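Local coordinates for periplasmic binding protein/LacI transcriptional regulator (Mycobacterium smegmatis, PDB 6HYH) that binds beta-D-fucofuranose and probably serves as the sugar-binding component of an L-arabinofuranose ABC transporter, at residues Ile205-Ala210 with Lys235-Asp240. Residues are numbered along the deposited sequence; the frame is centred on the assembly and turned at random.
Sequences IDVVFA and KIVAVD. With GYE (beta-D-fucofuranose), chain K.
Val237 O accepts the amide of Ala210, Ala210 N lying 2.8 Å from Val237 O in a nearly straight bond (175° at the hydrogen). This is the parallel pairing of strands 207-210 and 235-238, joined by helix 213-226 as a beta-alpha-beta unit in the sheet of one lobe of a periplasmic binding protein. Four further backbone bonds zigzag between the two segments, from Lys235 N to Asp206 O at one end to Val239 N with Ala210 O, 3.1 Å, at the other. Asp206 turns its carboxylate elsewhere: OD2 accepts the backbone N-H of Asn146 on strand 145-151. On one face the Val207 and Val237 side chains cross obliquely beneath helix 123-137; with Val207 CG1 anti to the backbone N (chi1 178°), that methyl is the one that meets Val237 CG2, at 3.8 Å. Farther along that face the Phe209 ring leans toward the second strand; its CE1 meets Val239 CG2 edge-on at 3.9 Å, the methyl lying in the ring plane, while Phe166 stacks on the ring. The other face carries Val208 beside Ile236 and the close methyl pair of Ala210 and Ala238. At Val239 the chain turns a corner and brings Asp240 to the sugar pocket, where Arg162 also reaches the ligand. The Asp240 carboxylate takes two sugar hydroxyls, one on each oxygen: O3 of the fucofuranose donates to Asp240 OD1 at 2.8 Å and O2 to Asp240 OD2 at 2.7 Å.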
# COMPACT_ATOMS: atom_id res chain seq x y z
N ILE A 205 34.71 1.10 -14.31
CA ILE A 205 33.77 1.11 -13.21
C ILE A 205 34.08 2.33 -12.35
O ILE A 205 35.20 2.46 -11.83
CB ILE A 205 33.85 -0.18 -12.37
CG1 ILE A 205 33.36 -1.37 -13.20
CG2 ILE A 205 33.05 -0.04 -11.08
CD1 ILE A 205 33.45 -2.69 -12.48
N ASP A 206 33.13 3.26 -12.26
CA ASP A 206 33.31 4.51 -11.53
C ASP A 206 32.70 4.45 -10.14
O ASP A 206 33.33 4.87 -9.16
CB ASP A 206 32.72 5.67 -12.33
CG ASP A 206 33.53 5.98 -13.57
OD1 ASP A 206 34.69 6.40 -13.42
OD2 ASP A 206 33.01 5.76 -14.69
N VAL A 207 31.48 3.91 -10.03
CA VAL A 207 30.77 3.84 -8.76
C VAL A 207 30.20 2.45 -8.58
O VAL A 207 29.81 1.78 -9.54
CB VAL A 207 29.64 4.88 -8.69
CG1 VAL A 207 28.88 4.76 -7.37
CG2 VAL A 207 30.22 6.26 -8.83
N VAL A 208 30.18 2.01 -7.33
CA VAL A 208 29.46 0.82 -6.91
C VAL A 208 28.33 1.28 -6.00
O VAL A 208 28.54 2.07 -5.07
CB VAL A 208 30.37 -0.18 -6.17
CG1 VAL A 208 29.58 -1.43 -5.83
CG2 VAL A 208 31.56 -0.53 -7.03
N PHE A 209 27.12 0.81 -6.28
CA PHE A 209 26.00 1.05 -5.39
C PHE A 209 25.68 -0.28 -4.72
O PHE A 209 25.21 -1.22 -5.40
CB PHE A 209 24.79 1.58 -6.13
CG PHE A 209 23.54 1.52 -5.31
CD1 PHE A 209 23.57 1.86 -3.96
CD2 PHE A 209 22.33 1.09 -5.87
CE1 PHE A 209 22.42 1.81 -3.17
CE2 PHE A 209 21.18 1.03 -5.10
CZ PHE A 209 21.23 1.40 -3.74
N ALA A 210 25.92 -0.37 -3.41
CA ALA A 210 25.76 -1.61 -2.66
C ALA A 210 24.47 -1.53 -1.84
O ALA A 210 24.39 -0.78 -0.83
CB ALA A 210 26.98 -1.85 -1.77
N LYS A 235 34.49 4.37 -6.32
CA LYS A 235 33.79 4.87 -5.16
C LYS A 235 32.70 3.89 -4.78
O LYS A 235 32.21 3.13 -5.62
CB LYS A 235 33.19 6.25 -5.43
CG LYS A 235 34.25 7.34 -5.49
CD LYS A 235 33.74 8.72 -5.87
CE LYS A 235 34.83 9.75 -5.63
NZ LYS A 235 36.12 9.31 -6.28
N ILE A 236 32.34 3.88 -3.51
CA ILE A 236 31.30 2.99 -3.03
C ILE A 236 30.25 3.81 -2.27
O ILE A 236 30.59 4.67 -1.44
CB ILE A 236 31.86 1.87 -2.14
CG1 ILE A 236 32.87 1.02 -2.92
CG2 ILE A 236 30.73 0.99 -1.60
CD1 ILE A 236 33.82 0.16 -2.02
N VAL A 237 28.99 3.52 -2.57
CA VAL A 237 27.84 4.09 -1.88
C VAL A 237 27.01 2.90 -1.42
O VAL A 237 26.83 1.95 -2.18
CB VAL A 237 26.98 4.97 -2.80
CG1 VAL A 237 26.12 5.92 -1.95
CG2 VAL A 237 27.85 5.69 -3.80
N ALA A 238 26.56 2.92 -0.17
CA ALA A 238 25.83 1.74 0.30
C ALA A 238 24.73 2.15 1.26
O ALA A 238 24.64 3.32 1.70
CB ALA A 238 26.76 0.73 0.96
N VAL A 239 23.86 1.18 1.56
CA VAL A 239 22.76 1.37 2.50
C VAL A 239 22.96 0.47 3.72
O VAL A 239 23.43 -0.67 3.58
CB VAL A 239 21.41 1.10 1.83
CG1 VAL A 239 20.30 1.36 2.82
CG2 VAL A 239 21.26 1.99 0.60
N ASP A 240 22.61 1.00 4.90
CA ASP A 240 22.60 0.34 6.22
C ASP A 240 23.30 1.18 7.30
O ASP A 240 22.68 1.59 8.29
CB ASP A 240 23.21 -1.07 6.21
CG ASP A 240 22.19 -2.14 5.83
OD1 ASP A 240 21.01 -1.77 5.62
OD2 ASP A 240 22.57 -3.34 5.76
O3 GYE K . 19.37 -3.70 4.44
C2 GYE K . 20.14 -6.01 4.88
C1 GYE K . 19.42 -7.22 5.47
O5 GYE K . 15.54 -5.85 5.25
C6 GYE K . 16.38 -3.54 5.31
O4 GYE K . 18.03 -6.90 5.36
C5 GYE K . 16.62 -5.00 5.65
C4 GYE K . 17.85 -5.54 4.94
C3 GYE K . 19.18 -4.87 5.24
O1 GYE K . 19.68 -8.43 4.80
O2 GYE K . 21.41 -5.74 5.46